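Local coordinates for protein iodotyrosine deiodinase (Thermotoga neapolitana, PDB 6TYK) that catalyses the reductive dehalogenation of halotyrosines such as 3-iodo-L-tyrosine and 3,5-diiodo-L-tyrosine, using FMN as cofactor and NADPH as electron donor, at residues 114-125 and 156-164. Numbering follows the deposited sequence.
Sequences RESVWLAVGYLL and LRLEVILPV. With IYR (3-iodo-tyrosine), chain N; FMN (flavin mononucleotide), chain J.
The guanidinium of Arg114 is sandwiched: Arg157 lies flat over one face, the phenol ring of a 3-iodo-tyrosine sits over the opposite one, and the carboxylate of Glu159 lies at the NE/NH2 edge. The two guanidiniums are offset little, CZ of Arg114 resting 3.4 Å from CZ of Arg157 with the planes 12° apart. Two like charges can lie this close probably because Glu159 neutralises one of them, helped by a water that accepts from Arg114 NH1 and, weakly, from Arg157 NH1. Glu159 is gripped side-on: Arg114 NE reaches its OE2 at 2.8 Å and Arg114 NH2 its OE1 at 2.9 Å, both on syn lone pairs and nearly in the guanidinium plane. A bend in the arginine chain at chi3 (61°) turns this NE edge to the acid. Trp118 NE1 adds a third bond across the contact, 2.9 Å to Glu159 OE1, leaving in the plane of the indole but meeting the oxygen from above the carboxylate plane; the ring and carboxylate planes stand 87° apart. Ser106 on strand 100-107 bonds OE2 as well, so both buried oxygens are satisfied twice. This is the nitroreductase fold, with helix 113-130 packed on strand 156-165 of the antiparallel sheet; the axes of 114-125 and 156-164 approach to 9.9 Å and run in nearly the same direction. Glu159 and Val160 form a classic beta bulge opposite Val104. With an alanine at Arg114, the Glu159 carboxylate would probably lose its counter-ion, and Arg157 and the iodotyrosine ring the flat group between them. Beyond the polar end, Trp118 CH2 meets Val160 CB at 3.6 Å, while the same side chain also packs against another bound FMN. Further along, Leu162 fits against Leu124 and Leu125, its CD2 4.0 Å from Leu125 CD2.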
ATOM      1  N   ARG A 114       2.757  -4.821  -7.731  1.00 11.21           N
ATOM      2  CA  ARG A 114       3.518  -4.186  -6.662  1.00 10.64           C
ATOM      3  C   ARG A 114       2.662  -3.191  -5.882  1.00 10.10           C
ATOM      4  O   ARG A 114       2.698  -3.164  -4.646  1.00 11.11           O
ATOM      5  CB  ARG A 114       4.766  -3.497  -7.219  1.00 12.59           C
ATOM      6  CG  ARG A 114       5.658  -4.439  -8.034  1.00 15.11           C
ATOM      7  CD  ARG A 114       7.074  -3.899  -8.167  1.00 15.39           C
ATOM      8  NE  ARG A 114       7.703  -3.762  -6.859  1.00 14.54           N
ATOM      9  CZ  ARG A 114       8.682  -2.909  -6.584  1.00 18.53           C
ATOM     10  NH1 ARG A 114       9.171  -2.116  -7.535  1.00 22.71           N
ATOM     11  NH2 ARG A 114       9.182  -2.858  -5.360  1.00 20.90           N
ATOM     12  N   GLU A 115       1.911  -2.367  -6.607  1.00 10.26           N
ATOM     13  CA  GLU A 115       0.976  -1.437  -5.986  1.00 11.08           C
ATOM     14  C   GLU A 115      -0.015  -2.156  -5.075  1.00 10.25           C
ATOM     15  O   GLU A 115      -0.281  -1.731  -3.946  1.00  9.85           O
ATOM     16  CB  GLU A 115       0.213  -0.668  -7.059  1.00 12.09           C
ATOM     17  CG  GLU A 115       1.059   0.313  -7.852  1.00 14.41           C
ATOM     18  CD  GLU A 115       1.706  -0.284  -9.094  1.00 15.08           C
ATOM     19  OE1 GLU A 115       1.748  -1.522  -9.252  1.00 14.15           O
ATOM     20  OE2 GLU A 115       2.171   0.511  -9.934  1.00 18.83           O
ATOM     21  N   SER A 116      -0.547  -3.265  -5.573  1.00 10.10           N
ATOM     22  CA  SER A 116      -1.545  -4.019  -4.830  1.00 10.36           C
ATOM     23  C   SER A 116      -0.960  -4.626  -3.560  1.00  8.59           C
ATOM     24  O   SER A 116      -1.583  -4.599  -2.497  1.00  9.09           O
ATOM     25  CB  SER A 116      -2.118  -5.115  -5.712  1.00  9.66           C
ATOM     26  OG  SER A 116      -2.746  -4.565  -6.860  1.00 10.93           O
ATOM     27  N   VAL A 117       0.253  -5.158  -3.661  1.00  8.88           N
ATOM     28  CA  VAL A 117       0.867  -5.764  -2.495  1.00  9.26           C
ATOM     29  C   VAL A 117       1.169  -4.714  -1.429  1.00  8.54           C
ATOM     30  O   VAL A 117       0.909  -4.933  -0.255  1.00 10.36           O
ATOM     31  CB  VAL A 117       2.107  -6.595  -2.865  1.00  9.76           C
ATOM     32  CG1 VAL A 117       2.863  -7.002  -1.616  1.00 11.82           C
ATOM     33  CG2 VAL A 117       1.689  -7.828  -3.684  1.00 10.27           C
ATOM     34  N   TRP A 118       1.680  -3.553  -1.833  1.00  8.75           N
ATOM     35  CA  TRP A 118       1.967  -2.509  -0.852  1.00  9.94           C
ATOM     36  C   TRP A 118       0.703  -1.961  -0.206  1.00  9.70           C
ATOM     37  O   TRP A 118       0.680  -1.689   0.995  1.00  8.80           O
ATOM     38  CB  TRP A 118       2.871  -1.425  -1.446  1.00  9.71           C
ATOM     39  CG  TRP A 118       4.273  -1.920  -1.432  1.00 10.18           C
ATOM     40  CD1 TRP A 118       4.948  -2.535  -2.454  1.00 11.54           C
ATOM     41  CD2 TRP A 118       5.159  -1.926  -0.303  1.00 10.71           C
ATOM     42  NE1 TRP A 118       6.204  -2.919  -2.022  1.00 11.45           N
ATOM     43  CE2 TRP A 118       6.358  -2.543  -0.712  1.00 10.83           C
ATOM     44  CE3 TRP A 118       5.050  -1.472   1.013  1.00 11.72           C
ATOM     45  CZ2 TRP A 118       7.443  -2.700   0.145  1.00 11.23           C
ATOM     46  CZ3 TRP A 118       6.121  -1.629   1.856  1.00 10.81           C
ATOM     47  CH2 TRP A 118       7.302  -2.239   1.423  1.00 10.93           C
ATOM     48  N   LEU A 119      -0.373  -1.870  -0.982  1.00  8.79           N
ATOM     49  CA  LEU A 119      -1.668  -1.494  -0.428  1.00  9.53           C
ATOM     50  C   LEU A 119      -2.072  -2.500   0.662  1.00  8.94           C
ATOM     51  O   LEU A 119      -2.453  -2.124   1.774  1.00  9.74           O
ATOM     52  CB  LEU A 119      -2.683  -1.465  -1.557  1.00  9.27           C
ATOM     53  CG  LEU A 119      -4.043  -0.846  -1.285  1.00  9.38           C
ATOM     54  CD1 LEU A 119      -4.697  -0.510  -2.610  1.00 10.54           C
ATOM     55  CD2 LEU A 119      -4.915  -1.794  -0.500  1.00 11.45           C
ATOM     56  N   ALA A 120      -1.964  -3.791   0.344  1.00  8.14           N
ATOM     57  CA  ALA A 120      -2.279  -4.852   1.296  1.00 10.03           C
ATOM     58  C   ALA A 120      -1.366  -4.789   2.522  1.00  8.81           C
ATOM     59  O   ALA A 120      -1.800  -5.096   3.626  1.00  9.86           O
ATOM     60  CB  ALA A 120      -2.172  -6.211   0.625  1.00  9.38           C
ATOM     61  N   VAL A 121      -0.109  -4.390   2.336  1.00  8.70           N
ATOM     62  CA  VAL A 121       0.790  -4.223   3.473  1.00  9.46           C
ATOM     63  C   VAL A 121       0.263  -3.153   4.444  1.00  9.69           C
ATOM     64  O   VAL A 121       0.377  -3.293   5.662  1.00 10.19           O
ATOM     65  CB  VAL A 121       2.232  -3.920   3.024  1.00  9.98           C
ATOM     66  CG1 VAL A 121       3.081  -3.462   4.221  1.00 10.64           C
ATOM     67  CG2 VAL A 121       2.852  -5.129   2.354  1.00 11.63           C
ATOM     68  N   GLY A 122      -0.356  -2.111   3.908  1.00  9.76           N
ATOM     69  CA  GLY A 122      -1.005  -1.120   4.753  1.00 10.36           C
ATOM     70  C   GLY A 122      -2.074  -1.742   5.634  1.00  9.17           C
ATOM     71  O   GLY A 122      -2.109  -1.486   6.835  1.00 10.02           O
ATOM     72  N   TYR A 123      -2.931  -2.581   5.045  1.00  8.81           N
ATOM     73  CA  TYR A 123      -3.921  -3.317   5.828  1.00  8.70           C
ATOM     74  C   TYR A 123      -3.215  -4.148   6.893  1.00  9.77           C
ATOM     75  O   TYR A 123      -3.611  -4.174   8.055  1.00  9.92           O
ATOM     76  CB  TYR A 123      -4.704  -4.284   4.944  1.00  9.44           C
ATOM     77  CG  TYR A 123      -5.860  -3.723   4.143  1.00  9.87           C
ATOM     78  CD1 TYR A 123      -5.803  -2.472   3.544  1.00 10.83           C
ATOM     79  CD2 TYR A 123      -7.003  -4.488   3.955  1.00  9.95           C
ATOM     80  CE1 TYR A 123      -6.863  -1.991   2.797  1.00  9.40           C
ATOM     81  CE2 TYR A 123      -8.070  -4.023   3.204  1.00 10.55           C
ATOM     82  CZ  TYR A 123      -7.996  -2.773   2.633  1.00  9.61           C
ATOM     83  OH  TYR A 123      -9.045  -2.291   1.890  1.00 10.29           O
ATOM     84  N   LEU A 124      -2.183  -4.861   6.464  1.00  9.81           N
ATOM     85  CA  LEU A 124      -1.461  -5.797   7.317  1.00 10.78           C
ATOM     86  C   LEU A 124      -0.903  -5.114   8.561  1.00 10.16           C
ATOM     87  O   LEU A 124      -1.042  -5.616   9.678  1.00 10.33           O
ATOM     88  CB  LEU A 124      -0.341  -6.450   6.504  1.00 10.99           C
ATOM     89  CG  LEU A 124       0.201  -7.801   6.950  1.00 14.90           C
ATOM     90  CD1 LEU A 124       0.966  -8.443   5.798  1.00 18.46           C
ATOM     91  CD2 LEU A 124       1.082  -7.648   8.168  1.00 18.18           C
ATOM     92  N   LEU A 125      -0.281  -3.960   8.373  1.00 10.19           N
ATOM     93  CA  LEU A 125       0.316  -3.252   9.503  1.00 10.31           C
ATOM     94  C   LEU A 125      -0.729  -2.798  10.514  1.00  9.80           C
ATOM     95  O   LEU A 125      -0.490  -2.844  11.721  1.00 11.81           O
ATOM     96  CB  LEU A 125       1.121  -2.047   9.029  1.00 10.79           C
ATOM     97  CG  LEU A 125       2.304  -2.366   8.116  1.00 11.95           C
ATOM     98  CD1 LEU A 125       3.069  -1.081   7.808  1.00 12.51           C
ATOM     99  CD2 LEU A 125       3.225  -3.398   8.746  1.00 15.28           C
ATOM    100  N   LEU A 156       7.986 -14.803  -8.387  1.00 13.92           N
ATOM    101  CA  LEU A 156       7.700 -13.958  -7.240  1.00 13.14           C
ATOM    102  C   LEU A 156       8.832 -12.990  -6.970  1.00 14.43           C
ATOM    103  O   LEU A 156       9.999 -13.321  -7.140  1.00 16.02           O
ATOM    104  CB  LEU A 156       7.448 -14.808  -5.990  1.00 12.71           C
ATOM    105  CG  LEU A 156       6.277 -15.797  -6.045  1.00 13.47           C
ATOM    106  CD1 LEU A 156       6.131 -16.531  -4.720  1.00 14.37           C
ATOM    107  CD2 LEU A 156       4.976 -15.082  -6.401  1.00 15.97           C
ATOM    108  N   ARG A 157       8.467 -11.795  -6.532  1.00 12.68           N
ATOM    109  CA  ARG A 157       9.435 -10.779  -6.162  1.00 12.62           C
ATOM    110  C   ARG A 157       9.307 -10.488  -4.680  1.00 11.07           C
ATOM    111  O   ARG A 157       8.217 -10.189  -4.208  1.00 11.33           O
ATOM    112  CB  ARG A 157       9.149  -9.492  -6.937  1.00 13.56           C
ATOM    113  CG  ARG A 157      10.006  -8.332  -6.512  1.00 15.16           C
ATOM    114  CD  ARG A 157       9.799  -7.130  -7.403  1.00 17.26           C
ATOM    115  NE  ARG A 157      10.710  -6.057  -7.031  1.00 19.62           N
ATOM    116  CZ  ARG A 157      11.048  -5.057  -7.835  1.00 23.69           C
ATOM    117  NH1 ARG A 157      10.546  -5.006  -9.061  1.00 25.04           N
ATOM    118  NH2 ARG A 157      11.894  -4.119  -7.414  1.00 26.20           N
ATOM    119  N   LEU A 158      10.408 -10.563  -3.941  1.00 11.40           N
ATOM    120  CA  LEU A 158      10.358 -10.183  -2.537  1.00 11.68           C
ATOM    121  C   LEU A 158      10.193  -8.676  -2.437  1.00 11.86           C
ATOM    122  O   LEU A 158      10.990  -7.928  -2.991  1.00 14.90           O
ATOM    123  CB  LEU A 158      11.622 -10.635  -1.814  1.00 13.00           C
ATOM    124  CG  LEU A 158      11.729 -10.310  -0.327  1.00 13.33           C
ATOM    125  CD1 LEU A 158      10.537 -10.851   0.458  1.00 13.50           C
ATOM    126  CD2 LEU A 158      13.040 -10.885   0.208  1.00 16.07           C
ATOM    127  N   GLU A 159       9.153  -8.240  -1.737  1.00 10.60           N
ATOM    128  CA  GLU A 159       8.861  -6.817  -1.606  1.00 10.87           C
ATOM    129  C   GLU A 159       9.390  -6.236  -0.300  1.00 10.88           C
ATOM    130  O   GLU A 159       9.881  -5.112  -0.259  1.00 11.40           O
ATOM    131  CB  GLU A 159       7.356  -6.573  -1.679  1.00 11.49           C
ATOM    132  CG  GLU A 159       6.755  -6.812  -3.051  1.00 11.42           C
ATOM    133  CD  GLU A 159       7.190  -5.783  -4.074  1.00 12.23           C
ATOM    134  OE1 GLU A 159       7.746  -4.733  -3.674  1.00 13.01           O
ATOM    135  OE2 GLU A 159       6.962  -6.010  -5.278  1.00 14.32           O
ATOM    136  N   VAL A 160       9.255  -6.985   0.782  1.00 11.45           N
ATOM    137  CA  VAL A 160       9.592  -6.446   2.086  1.00 10.58           C
ATOM    138  C   VAL A 160       9.749  -7.588   3.074  1.00 10.62           C
ATOM    139  O   VAL A 160       9.120  -8.635   2.922  1.00 12.07           O
ATOM    140  CB  VAL A 160       8.506  -5.449   2.579  1.00 10.56           C
ATOM    141  CG1 VAL A 160       7.142  -6.132   2.759  1.00 12.37           C
ATOM    142  CG2 VAL A 160       8.937  -4.791   3.862  1.00 13.04           C
ATOM    143  N   ILE A 161      10.638  -7.396   4.043  1.00  9.70           N
ATOM    144  CA  ILE A 161      10.782  -8.310   5.167  1.00 10.82           C
ATOM    145  C   ILE A 161      10.131  -7.623   6.342  1.00 10.94           C
ATOM    146  O   ILE A 161      10.539  -6.523   6.726  1.00 11.63           O
ATOM    147  CB  ILE A 161      12.267  -8.553   5.481  1.00 12.08           C
ATOM    148  CG1 ILE A 161      12.953  -9.239   4.295  1.00 13.16           C
ATOM    149  CG2 ILE A 161      12.429  -9.363   6.776  1.00 13.43           C
ATOM    150  CD1 ILE A 161      14.465  -9.211   4.398  1.00 14.73           C
ATOM    151  N   LEU A 162       9.119  -8.255   6.916  1.00 11.55           N
ATOM    152  CA  LEU A 162       8.436  -7.687   8.070  1.00 11.03           C
ATOM    153  C   LEU A 162       8.720  -8.517   9.310  1.00 10.20           C
ATOM    154  O   LEU A 162       8.064  -9.532   9.543  1.00 11.09           O
ATOM    155  CB  LEU A 162       6.923  -7.653   7.845  1.00 12.66           C
ATOM    156  CG  LEU A 162       6.399  -6.727   6.755  1.00 17.07           C
ATOM    157  CD1 LEU A 162       4.966  -7.108   6.424  1.00 19.98           C
ATOM    158  CD2 LEU A 162       6.454  -5.280   7.202  1.00 16.68           C
ATOM    159  N   PRO A 163       9.701  -8.099  10.115  1.00 11.64           N
ATOM    160  CA  PRO A 163       9.862  -8.750  11.415  1.00 12.36           C
ATOM    161  C   PRO A 163       8.604  -8.497  12.229  1.00 12.63           C
ATOM    162  O   PRO A 163       8.106  -7.368  12.245  1.00 13.66           O
ATOM    163  CB  PRO A 163      11.065  -8.030  12.033  1.00 13.50           C
ATOM    164  CG  PRO A 163      11.762  -7.380  10.863  1.00 15.47           C
ATOM    165  CD  PRO A 163      10.676  -7.019   9.906  1.00 14.33           C
ATOM    166  N   VAL A 164       8.075  -9.544  12.851  1.00 11.68           N
ATOM    167  CA  VAL A 164       6.858  -9.428  13.640  1.00 12.76           C
ATOM    168  C   VAL A 164       7.051 -10.089  14.990  1.00 13.06           C
ATOM    169  O   VAL A 164       7.602 -11.181  15.088  1.00 14.45           O
ATOM    170  CB  VAL A 164       5.657 -10.077  12.930  1.00 14.12           C
ATOM    171  CG1 VAL A 164       4.411 -10.014  13.823  1.00 16.90           C
ATOM    172  CG2 VAL A 164       5.396  -9.381  11.600  1.00 15.65           C
TER
HETATM  173  N   IYR N 305       4.211   0.770 -12.593  1.00 53.79           N
HETATM  174  CA  IYR N 305       5.514   0.147 -12.497  1.00 53.51           C
HETATM  175  CB  IYR N 305       5.688  -0.901 -11.379  1.00 47.47           C
HETATM  176  CC  IYR N 305       6.257  -0.298 -10.147  1.00 39.85           C
HETATM  177  CD  IYR N 305       5.477  -0.230  -8.992  1.00 35.86           C
HETATM  178  CE  IYR N 305       5.975   0.319  -7.812  1.00 32.21           C
HETATM  179  IE  IYR N 305       4.790   0.388  -6.166  1.00 32.17           I
HETATM  180  CF  IYR N 305       7.286   0.810  -7.815  1.00 32.33           C
HETATM  181  OF  IYR N 305       7.884   1.370  -6.724  1.00 33.37           O
HETATM  182  CG  IYR N 305       8.087   0.752  -8.974  1.00 33.43           C
HETATM  183  CH  IYR N 305       7.571   0.198 -10.130  1.00 37.42           C
HETATM  184  C   IYR N 305       5.895  -0.565 -13.784  1.00 57.58           C
HETATM  185  O   IYR N 305       6.976  -0.562 -14.383  1.00 59.14           O
HETATM  186  OXT IYR N 305       4.878  -1.303 -14.308  1.00 58.67           O
HETATM  187  N1  FMN J 301     -10.701  -1.028 -11.076  1.00 10.54           N
HETATM  188  C2  FMN J 301     -11.103  -0.496 -12.269  1.00 12.22           C
HETATM  189  O2  FMN J 301     -12.297  -0.543 -12.562  1.00 14.46           O
HETATM  190  N3  FMN J 301     -10.189   0.083 -13.119  1.00 12.48           N
HETATM  191  C4  FMN J 301      -8.858   0.136 -12.778  1.00 12.22           C
HETATM  192  O4  FMN J 301      -8.039   0.663 -13.542  1.00 12.46           O
HETATM  193  C4A FMN J 301      -8.452  -0.401 -11.562  1.00 10.04           C
HETATM  194  N5  FMN J 301      -7.120  -0.367 -11.213  1.00 11.73           N
HETATM  195  C5A FMN J 301      -6.723  -0.876  -9.993  1.00 10.19           C
HETATM  196  C6  FMN J 301      -5.390  -0.797  -9.630  1.00 10.71           C
HETATM  197  C7  FMN J 301      -4.953  -1.292  -8.411  1.00 10.85           C
HETATM  198  C7M FMN J 301      -3.492  -1.169  -8.060  1.00 11.90           C
HETATM  199  C8  FMN J 301      -5.871  -1.868  -7.550  1.00 10.52           C
HETATM  200  C8M FMN J 301      -5.444  -2.410  -6.227  1.00 12.02           C
HETATM  201  C9  FMN J 301      -7.211  -1.958  -7.913  1.00 10.36           C
HETATM  202  C9A FMN J 301      -7.649  -1.451  -9.131  1.00  9.86           C
HETATM  203  N10 FMN J 301      -8.978  -1.544  -9.512  1.00 10.60           N
HETATM  204  C10 FMN J 301      -9.380  -0.991 -10.709  1.00 10.23           C
HETATM  205  C1' FMN J 301      -9.988  -2.179  -8.605  1.00  9.81           C
HETATM  206  C2' FMN J 301      -9.876  -3.722  -8.719  1.00 10.17           C
HETATM  207  O2' FMN J 301     -10.432  -4.224  -9.932  1.00 10.77           O
HETATM  208  C3' FMN J 301     -10.571  -4.352  -7.511  1.00 10.60           C
HETATM  209  O3' FMN J 301      -9.806  -4.006  -6.372  1.00 10.97           O
HETATM  210  C4' FMN J 301     -10.735  -5.865  -7.594  1.00 10.27           C
HETATM  211  O4' FMN J 301     -11.577  -6.201  -8.673  1.00 11.68           O
HETATM  212  C5' FMN J 301     -11.334  -6.443  -6.317  1.00 11.16           C
HETATM  213  O5' FMN J 301     -12.533  -5.760  -6.008  1.00 10.63           O
HETATM  214  P   FMN J 301     -13.368  -6.164  -4.701  1.00 11.34           P
HETATM  215  O1P FMN J 301     -13.594  -7.661  -4.720  1.00 11.08           O
HETATM  216  O2P FMN J 301     -14.681  -5.413  -4.807  1.00 11.11           O
HETATM  217  O3P FMN J 301     -12.660  -5.661  -3.464  1.00 12.07           O
HETATM  218  O   HOH W   1       9.058  -2.453 -10.401  1.00 38.55           O